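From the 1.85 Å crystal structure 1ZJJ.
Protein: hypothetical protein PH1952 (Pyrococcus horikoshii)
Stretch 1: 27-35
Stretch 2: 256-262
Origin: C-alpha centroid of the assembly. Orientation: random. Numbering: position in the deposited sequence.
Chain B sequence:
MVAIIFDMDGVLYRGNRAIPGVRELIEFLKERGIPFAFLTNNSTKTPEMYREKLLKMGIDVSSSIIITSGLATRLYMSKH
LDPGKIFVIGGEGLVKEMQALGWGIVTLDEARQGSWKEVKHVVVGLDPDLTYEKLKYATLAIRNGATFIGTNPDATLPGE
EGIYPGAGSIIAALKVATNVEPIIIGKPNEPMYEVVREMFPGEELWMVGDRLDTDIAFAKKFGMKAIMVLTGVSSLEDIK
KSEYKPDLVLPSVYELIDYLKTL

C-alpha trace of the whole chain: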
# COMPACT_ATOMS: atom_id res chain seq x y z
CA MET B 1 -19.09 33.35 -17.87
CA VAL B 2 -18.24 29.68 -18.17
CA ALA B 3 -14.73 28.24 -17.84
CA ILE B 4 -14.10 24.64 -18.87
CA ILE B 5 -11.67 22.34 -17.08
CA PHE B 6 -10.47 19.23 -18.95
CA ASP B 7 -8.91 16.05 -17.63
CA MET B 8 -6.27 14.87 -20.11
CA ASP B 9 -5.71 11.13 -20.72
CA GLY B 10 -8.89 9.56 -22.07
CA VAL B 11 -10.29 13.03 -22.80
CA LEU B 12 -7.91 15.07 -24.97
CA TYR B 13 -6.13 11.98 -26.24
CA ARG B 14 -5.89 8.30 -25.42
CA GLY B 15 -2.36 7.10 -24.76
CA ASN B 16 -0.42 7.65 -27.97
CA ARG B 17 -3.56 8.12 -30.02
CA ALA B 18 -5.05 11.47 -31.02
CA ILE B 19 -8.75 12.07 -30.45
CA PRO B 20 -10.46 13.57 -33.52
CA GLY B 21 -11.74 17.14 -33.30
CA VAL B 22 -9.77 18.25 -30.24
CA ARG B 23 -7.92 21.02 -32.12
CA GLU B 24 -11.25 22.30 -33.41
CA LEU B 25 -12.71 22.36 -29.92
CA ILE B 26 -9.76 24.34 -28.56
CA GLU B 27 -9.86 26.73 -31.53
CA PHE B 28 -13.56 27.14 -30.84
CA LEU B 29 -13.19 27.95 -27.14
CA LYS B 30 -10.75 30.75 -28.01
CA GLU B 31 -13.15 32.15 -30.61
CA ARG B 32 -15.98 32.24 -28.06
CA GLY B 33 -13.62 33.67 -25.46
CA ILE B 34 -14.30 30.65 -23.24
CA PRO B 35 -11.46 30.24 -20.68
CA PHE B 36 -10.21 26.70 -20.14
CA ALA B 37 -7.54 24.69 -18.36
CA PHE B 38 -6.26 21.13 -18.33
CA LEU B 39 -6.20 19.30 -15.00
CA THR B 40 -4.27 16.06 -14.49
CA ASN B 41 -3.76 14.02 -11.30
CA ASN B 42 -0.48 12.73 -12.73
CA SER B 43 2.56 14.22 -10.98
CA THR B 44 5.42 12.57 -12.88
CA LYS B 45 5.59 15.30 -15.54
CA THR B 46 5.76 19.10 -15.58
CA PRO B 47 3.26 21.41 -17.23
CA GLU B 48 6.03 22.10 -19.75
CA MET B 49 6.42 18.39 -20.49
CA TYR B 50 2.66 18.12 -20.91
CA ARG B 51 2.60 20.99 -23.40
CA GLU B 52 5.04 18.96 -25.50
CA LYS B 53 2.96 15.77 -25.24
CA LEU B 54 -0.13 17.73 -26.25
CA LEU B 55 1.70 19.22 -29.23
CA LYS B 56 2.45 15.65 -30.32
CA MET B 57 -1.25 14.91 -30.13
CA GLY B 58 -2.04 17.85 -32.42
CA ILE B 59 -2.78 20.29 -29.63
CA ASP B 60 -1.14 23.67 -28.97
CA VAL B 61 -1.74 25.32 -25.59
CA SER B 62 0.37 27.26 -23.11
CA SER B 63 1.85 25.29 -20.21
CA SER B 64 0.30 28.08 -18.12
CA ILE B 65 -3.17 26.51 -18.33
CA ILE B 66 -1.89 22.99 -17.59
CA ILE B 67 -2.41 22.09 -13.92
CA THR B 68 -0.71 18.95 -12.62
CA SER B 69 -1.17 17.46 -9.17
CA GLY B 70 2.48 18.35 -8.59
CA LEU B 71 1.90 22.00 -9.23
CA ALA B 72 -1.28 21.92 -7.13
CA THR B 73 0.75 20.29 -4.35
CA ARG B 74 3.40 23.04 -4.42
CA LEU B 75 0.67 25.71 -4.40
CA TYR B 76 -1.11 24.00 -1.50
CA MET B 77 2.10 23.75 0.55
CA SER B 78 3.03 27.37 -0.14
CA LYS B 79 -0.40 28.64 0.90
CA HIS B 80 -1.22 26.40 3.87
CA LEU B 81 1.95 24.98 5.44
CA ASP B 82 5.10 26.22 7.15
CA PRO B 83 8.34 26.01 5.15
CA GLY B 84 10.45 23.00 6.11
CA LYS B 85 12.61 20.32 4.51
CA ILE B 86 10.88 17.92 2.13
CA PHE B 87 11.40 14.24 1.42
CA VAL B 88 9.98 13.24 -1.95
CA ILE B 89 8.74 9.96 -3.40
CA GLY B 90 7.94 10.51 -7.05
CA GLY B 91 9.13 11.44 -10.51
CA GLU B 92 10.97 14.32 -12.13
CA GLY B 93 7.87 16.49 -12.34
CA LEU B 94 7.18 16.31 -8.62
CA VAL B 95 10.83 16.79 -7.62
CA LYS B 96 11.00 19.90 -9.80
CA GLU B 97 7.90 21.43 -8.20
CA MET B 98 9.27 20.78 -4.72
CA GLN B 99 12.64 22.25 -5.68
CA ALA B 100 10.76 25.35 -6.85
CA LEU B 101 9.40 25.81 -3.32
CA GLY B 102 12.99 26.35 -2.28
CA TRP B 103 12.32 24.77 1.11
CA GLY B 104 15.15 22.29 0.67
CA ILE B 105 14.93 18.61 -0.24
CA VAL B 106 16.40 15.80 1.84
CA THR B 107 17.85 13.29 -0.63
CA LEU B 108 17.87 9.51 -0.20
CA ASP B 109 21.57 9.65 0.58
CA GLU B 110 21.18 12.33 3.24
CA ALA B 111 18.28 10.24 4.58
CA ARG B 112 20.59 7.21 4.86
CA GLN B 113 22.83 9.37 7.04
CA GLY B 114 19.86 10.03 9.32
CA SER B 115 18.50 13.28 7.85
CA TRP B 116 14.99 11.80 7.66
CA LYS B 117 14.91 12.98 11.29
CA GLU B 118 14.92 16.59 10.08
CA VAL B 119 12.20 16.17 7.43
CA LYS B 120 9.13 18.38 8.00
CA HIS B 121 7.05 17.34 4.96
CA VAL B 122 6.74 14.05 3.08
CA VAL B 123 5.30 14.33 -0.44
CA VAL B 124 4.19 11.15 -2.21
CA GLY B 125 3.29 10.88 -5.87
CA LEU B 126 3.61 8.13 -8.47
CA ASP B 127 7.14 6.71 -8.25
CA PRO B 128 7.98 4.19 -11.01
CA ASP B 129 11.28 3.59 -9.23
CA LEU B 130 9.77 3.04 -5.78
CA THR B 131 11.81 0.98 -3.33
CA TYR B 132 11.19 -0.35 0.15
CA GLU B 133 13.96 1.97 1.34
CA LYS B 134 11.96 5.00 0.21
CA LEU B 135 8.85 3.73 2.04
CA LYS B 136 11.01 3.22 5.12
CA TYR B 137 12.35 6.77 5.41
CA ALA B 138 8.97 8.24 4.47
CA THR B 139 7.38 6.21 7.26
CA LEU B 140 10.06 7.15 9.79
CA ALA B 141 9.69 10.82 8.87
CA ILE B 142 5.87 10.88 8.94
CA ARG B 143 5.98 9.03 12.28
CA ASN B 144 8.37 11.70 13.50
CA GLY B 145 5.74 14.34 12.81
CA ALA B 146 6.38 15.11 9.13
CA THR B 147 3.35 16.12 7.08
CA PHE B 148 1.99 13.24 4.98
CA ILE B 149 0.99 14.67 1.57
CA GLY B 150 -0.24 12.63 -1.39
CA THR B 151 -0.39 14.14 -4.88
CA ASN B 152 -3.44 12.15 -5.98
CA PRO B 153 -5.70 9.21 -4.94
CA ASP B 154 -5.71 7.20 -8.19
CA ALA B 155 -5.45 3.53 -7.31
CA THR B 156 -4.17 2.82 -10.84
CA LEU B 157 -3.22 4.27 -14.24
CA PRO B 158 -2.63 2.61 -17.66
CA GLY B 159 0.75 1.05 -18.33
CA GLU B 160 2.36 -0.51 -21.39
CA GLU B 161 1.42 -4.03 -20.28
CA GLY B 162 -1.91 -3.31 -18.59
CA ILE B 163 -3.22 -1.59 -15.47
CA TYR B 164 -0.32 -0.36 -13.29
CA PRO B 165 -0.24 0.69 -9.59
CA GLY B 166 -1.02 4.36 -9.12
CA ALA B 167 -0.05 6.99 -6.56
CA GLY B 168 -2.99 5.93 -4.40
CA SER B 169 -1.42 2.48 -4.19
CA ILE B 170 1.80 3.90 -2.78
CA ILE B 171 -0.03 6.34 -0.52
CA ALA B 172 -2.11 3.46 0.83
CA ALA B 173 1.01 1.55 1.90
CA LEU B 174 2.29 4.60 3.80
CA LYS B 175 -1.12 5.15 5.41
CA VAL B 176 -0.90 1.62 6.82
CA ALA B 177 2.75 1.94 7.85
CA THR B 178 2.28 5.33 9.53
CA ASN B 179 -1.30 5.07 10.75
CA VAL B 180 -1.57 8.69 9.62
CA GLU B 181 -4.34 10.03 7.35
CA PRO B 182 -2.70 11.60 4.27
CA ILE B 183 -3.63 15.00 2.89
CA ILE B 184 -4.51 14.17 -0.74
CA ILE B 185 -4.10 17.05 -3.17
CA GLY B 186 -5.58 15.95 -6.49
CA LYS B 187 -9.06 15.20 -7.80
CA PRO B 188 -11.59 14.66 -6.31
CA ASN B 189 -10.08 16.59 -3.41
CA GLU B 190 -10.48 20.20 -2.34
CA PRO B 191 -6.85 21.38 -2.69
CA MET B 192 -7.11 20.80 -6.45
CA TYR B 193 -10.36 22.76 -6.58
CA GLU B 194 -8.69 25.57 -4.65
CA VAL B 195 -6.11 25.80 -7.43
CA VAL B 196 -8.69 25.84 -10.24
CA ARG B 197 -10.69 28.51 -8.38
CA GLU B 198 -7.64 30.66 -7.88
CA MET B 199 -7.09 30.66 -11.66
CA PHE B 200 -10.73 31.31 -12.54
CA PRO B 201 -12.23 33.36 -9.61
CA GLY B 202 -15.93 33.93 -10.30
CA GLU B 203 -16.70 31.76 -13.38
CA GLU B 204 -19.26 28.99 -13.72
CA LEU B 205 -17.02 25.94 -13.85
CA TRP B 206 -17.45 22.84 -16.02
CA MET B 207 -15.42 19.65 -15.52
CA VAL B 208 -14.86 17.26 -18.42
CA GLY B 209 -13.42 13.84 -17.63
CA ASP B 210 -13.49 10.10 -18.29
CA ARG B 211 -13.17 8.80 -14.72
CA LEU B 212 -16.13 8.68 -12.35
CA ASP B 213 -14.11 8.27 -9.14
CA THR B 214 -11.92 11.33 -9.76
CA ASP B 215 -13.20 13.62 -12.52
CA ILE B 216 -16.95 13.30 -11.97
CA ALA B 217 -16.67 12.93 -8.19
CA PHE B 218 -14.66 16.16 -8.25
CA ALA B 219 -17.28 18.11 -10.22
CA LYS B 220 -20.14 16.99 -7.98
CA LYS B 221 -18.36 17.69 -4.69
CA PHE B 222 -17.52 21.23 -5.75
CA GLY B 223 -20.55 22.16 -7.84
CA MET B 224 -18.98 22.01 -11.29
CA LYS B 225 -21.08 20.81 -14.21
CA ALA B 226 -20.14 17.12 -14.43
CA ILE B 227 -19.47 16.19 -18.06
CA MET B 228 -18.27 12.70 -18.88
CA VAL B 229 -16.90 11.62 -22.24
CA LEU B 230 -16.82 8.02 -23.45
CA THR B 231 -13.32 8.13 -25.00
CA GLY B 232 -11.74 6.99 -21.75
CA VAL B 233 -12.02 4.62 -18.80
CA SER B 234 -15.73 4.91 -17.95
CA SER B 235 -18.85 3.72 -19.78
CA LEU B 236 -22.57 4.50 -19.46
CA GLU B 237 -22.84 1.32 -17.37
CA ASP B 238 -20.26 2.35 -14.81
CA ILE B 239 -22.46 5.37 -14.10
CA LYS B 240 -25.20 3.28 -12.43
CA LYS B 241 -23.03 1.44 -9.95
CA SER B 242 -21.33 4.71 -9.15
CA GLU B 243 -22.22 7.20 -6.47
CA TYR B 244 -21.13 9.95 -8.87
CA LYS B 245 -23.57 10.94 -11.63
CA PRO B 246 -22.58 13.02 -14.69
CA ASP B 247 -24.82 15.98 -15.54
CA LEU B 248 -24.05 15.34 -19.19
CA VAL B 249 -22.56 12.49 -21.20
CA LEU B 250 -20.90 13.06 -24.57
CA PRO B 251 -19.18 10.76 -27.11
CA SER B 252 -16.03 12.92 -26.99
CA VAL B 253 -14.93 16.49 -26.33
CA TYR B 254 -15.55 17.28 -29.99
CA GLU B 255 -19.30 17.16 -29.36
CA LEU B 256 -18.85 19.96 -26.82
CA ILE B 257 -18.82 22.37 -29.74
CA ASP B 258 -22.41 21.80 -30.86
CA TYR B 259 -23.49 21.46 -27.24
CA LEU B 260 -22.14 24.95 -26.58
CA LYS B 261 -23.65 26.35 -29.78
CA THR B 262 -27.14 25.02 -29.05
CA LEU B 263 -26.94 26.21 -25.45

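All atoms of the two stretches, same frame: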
# COMPACT_ATOMS: atom_id res chain seq x y z
N GLU B 27 -9.82 25.53 -30.70
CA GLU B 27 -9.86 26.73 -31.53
C GLU B 27 -11.20 27.42 -31.35
O GLU B 27 -11.31 28.64 -31.46
CB GLU B 27 -9.65 26.40 -33.01
CG GLU B 27 -8.27 26.76 -33.50
CD GLU B 27 -7.76 28.04 -32.86
OE1 GLU B 27 -8.39 29.11 -33.06
OE2 GLU B 27 -6.74 27.98 -32.15
N PHE B 28 -12.22 26.62 -31.05
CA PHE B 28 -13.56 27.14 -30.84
C PHE B 28 -13.68 27.88 -29.51
O PHE B 28 -14.30 28.95 -29.44
CB PHE B 28 -14.57 25.99 -30.88
CG PHE B 28 -15.97 26.42 -30.57
CD1 PHE B 28 -16.71 27.17 -31.49
CD2 PHE B 28 -16.55 26.09 -29.36
CE1 PHE B 28 -18.00 27.58 -31.19
CE2 PHE B 28 -17.85 26.49 -29.05
CZ PHE B 28 -18.58 27.24 -29.97
N LEU B 29 -13.11 27.32 -28.45
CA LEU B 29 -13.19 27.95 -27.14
C LEU B 29 -12.56 29.35 -27.16
O LEU B 29 -13.07 30.29 -26.55
CB LEU B 29 -12.52 27.07 -26.08
CG LEU B 29 -13.14 25.67 -25.96
CD1 LEU B 29 -12.43 24.88 -24.87
CD2 LEU B 29 -14.63 25.81 -25.64
N LYS B 30 -11.45 29.47 -27.88
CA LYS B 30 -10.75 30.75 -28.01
C LYS B 30 -11.60 31.77 -28.77
O LYS B 30 -11.63 32.95 -28.42
CB LYS B 30 -9.42 30.53 -28.72
CG LYS B 30 -8.47 29.66 -27.93
CD LYS B 30 -7.19 29.34 -28.67
CE LYS B 30 -6.18 28.77 -27.70
NZ LYS B 30 -4.98 28.18 -28.36
N GLU B 31 -12.29 31.30 -29.80
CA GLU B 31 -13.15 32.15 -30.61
C GLU B 31 -14.31 32.70 -29.78
O GLU B 31 -14.70 33.86 -29.92
CB GLU B 31 -13.70 31.34 -31.79
CG GLU B 31 -14.70 32.08 -32.68
CD GLU B 31 -15.47 31.14 -33.60
OE1 GLU B 31 -16.23 31.63 -34.46
OE2 GLU B 31 -15.30 29.91 -33.45
N ARG B 32 -14.86 31.85 -28.91
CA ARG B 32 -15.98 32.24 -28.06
C ARG B 32 -15.51 32.92 -26.78
O ARG B 32 -16.32 33.32 -25.95
CB ARG B 32 -16.83 31.02 -27.73
CG ARG B 32 -17.60 30.45 -28.93
CD ARG B 32 -18.43 31.54 -29.59
NE ARG B 32 -19.06 31.09 -30.83
CZ ARG B 32 -20.18 30.38 -30.90
NH1 ARG B 32 -20.81 30.03 -29.79
NH2 ARG B 32 -20.66 30.03 -32.08
N GLY B 33 -14.19 33.04 -26.64
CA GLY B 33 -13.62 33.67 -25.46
C GLY B 33 -13.72 32.82 -24.21
O GLY B 33 -13.42 33.30 -23.12
N ILE B 34 -14.13 31.57 -24.36
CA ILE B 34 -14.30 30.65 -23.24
C ILE B 34 -12.97 30.21 -22.61
O ILE B 34 -12.16 29.54 -23.25
CB ILE B 34 -15.09 29.39 -23.68
CG1 ILE B 34 -16.48 29.80 -24.18
CG2 ILE B 34 -15.23 28.41 -22.53
CD1 ILE B 34 -17.23 28.70 -24.90
N PRO B 35 -12.71 30.61 -21.36
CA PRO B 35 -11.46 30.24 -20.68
C PRO B 35 -11.47 28.74 -20.39
O PRO B 35 -12.52 28.15 -20.14
CB PRO B 35 -11.50 31.05 -19.39
CG PRO B 35 -12.38 32.22 -19.73
CD PRO B 35 -13.47 31.57 -20.54
N LEU B 256 -18.64 18.81 -27.70
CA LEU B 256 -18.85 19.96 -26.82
C LEU B 256 -19.12 21.21 -27.64
O LEU B 256 -19.74 22.15 -27.16
CB LEU B 256 -17.62 20.22 -25.94
CG LEU B 256 -17.59 19.61 -24.54
CD1 LEU B 256 -16.29 20.05 -23.84
CD2 LEU B 256 -18.80 20.07 -23.75
N ILE B 257 -18.64 21.22 -28.87
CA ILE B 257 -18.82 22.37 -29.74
C ILE B 257 -20.30 22.62 -30.04
O ILE B 257 -20.81 23.72 -29.81
CB ILE B 257 -18.06 22.19 -31.07
CG1 ILE B 257 -16.55 22.11 -30.78
CG2 ILE B 257 -18.35 23.35 -32.01
CD1 ILE B 257 -15.71 21.81 -32.00
N ASP B 258 -21.00 21.61 -30.55
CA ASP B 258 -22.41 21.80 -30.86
C ASP B 258 -23.24 21.93 -29.59
O ASP B 258 -24.28 22.59 -29.59
CB ASP B 258 -22.93 20.68 -31.76
CG ASP B 258 -22.64 20.94 -33.23
OD1 ASP B 258 -22.99 20.10 -34.08
OD2 ASP B 258 -22.06 22.01 -33.54
N TYR B 259 -22.77 21.34 -28.50
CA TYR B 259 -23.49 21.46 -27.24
C TYR B 259 -23.49 22.92 -26.81
O TYR B 259 -24.50 23.46 -26.37
CB TYR B 259 -22.84 20.63 -26.14
CG TYR B 259 -23.56 20.75 -24.82
CD1 TYR B 259 -24.82 20.18 -24.65
CD2 TYR B 259 -23.00 21.44 -23.75
CE1 TYR B 259 -25.50 20.29 -23.44
CE2 TYR B 259 -23.67 21.56 -22.54
CZ TYR B 259 -24.92 20.98 -22.39
OH TYR B 259 -25.56 21.06 -21.17
N LEU B 260 -22.32 23.55 -26.95
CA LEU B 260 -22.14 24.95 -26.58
C LEU B 260 -22.88 25.89 -27.51
O LEU B 260 -23.36 26.94 -27.09
CB LEU B 260 -20.65 25.29 -26.57
CG LEU B 260 -19.85 24.84 -25.34
CD1 LEU B 260 -18.37 24.82 -25.68
CD2 LEU B 260 -20.12 25.77 -24.17
N LYS B 261 -22.97 25.52 -28.79
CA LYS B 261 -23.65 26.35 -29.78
C LYS B 261 -25.17 26.30 -29.71
O LYS B 261 -25.85 27.23 -30.14
CB LYS B 261 -23.22 25.94 -31.20
CG LYS B 261 -21.78 26.26 -31.55
CD LYS B 261 -21.51 25.89 -33.00
CE LYS B 261 -20.07 26.15 -33.38
NZ LYS B 261 -19.83 25.76 -34.80
N THR B 262 -25.70 25.21 -29.16
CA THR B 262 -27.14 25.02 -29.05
C THR B 262 -27.58 25.27 -27.61
O THR B 262 -28.70 24.92 -27.22
CB THR B 262 -27.54 23.59 -29.47
OG1 THR B 262 -26.92 22.63 -28.61
CG2 THR B 262 -27.10 23.33 -30.91

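The two stretches lie more than 220 residues apart in sequence, yet their helices, 27-31 and 256-261, run side by side in nearly the same direction, their axes inclined by 25° and 11.0 Å apart at closest approach. No hydrogen bond crosses between them. The contact buries 288 Å² in all and rests on packing of side chains, chiefly around one aromatic ring.

Glu 27 opens the first stretch outside the contact, its exposed carboxylate well clear of the second helix. Phe 28, whose CA lies 7.2 Å from CA of Ile 257, follows as the centre of the interface. Its CA-to-CB bond points toward the second helix, and a t rotamer at chi1 carries the ring into the space beside Ile 257, Leu 260 and Lys 261. Ile 257 covers one face: its CG2 sits 4.0 Å from the centroid of the Phe 28 ring (atoms CG to CZ) and only 6° off the ring normal, a CH-pi contact for which a beta-branched methyl is well placed. At the ring edge, CE2 of Phe 28 meets CD1 of Leu 260 at 3.8 Å. Lys 261 approaches obliquely, its CE 3.3 Å from CE1 of Phe 28; the extended aliphatic chain thus lies against the ring while its amino group reaches beyond it. A broad, flat apolar side chain can meet all three neighbours at once.

Leu 29 starts out sideways to the second helix, but its end comes nearer, and CD2 packs 3.9 Å from CD1 of Leu 260. Lys 30 takes no part, and Glu 31, although its CA-to-CB bond points toward the second helix, stops short of contact. Arg 32 lies at the margin, where NH2 comes within 4.0 Å of CG of Lys 261. This is a contact with the lysine's aliphatic portion, so the two cationic residues can be neighbours here without their charged ends being paired.

At Gly 33 the chain leaves the helix in a Schellman motif. Its phi of 72° is one that glycine adopts readily, and weak bonds from Gly 33 N to Lys 30 O (3.1 Å) and from Ile 34 N to Leu 29 O (2.7 Å) close the turn. Beyond it, Ile 34 points back toward the second helix and sets CD1 4.1 Å from CD1 of Leu 260. That single leucine methyl therefore touches Phe 28, Leu 29 and Ile 34, gathering helix and turn into one apolar cluster. Pro 35 leads the chain out of reach.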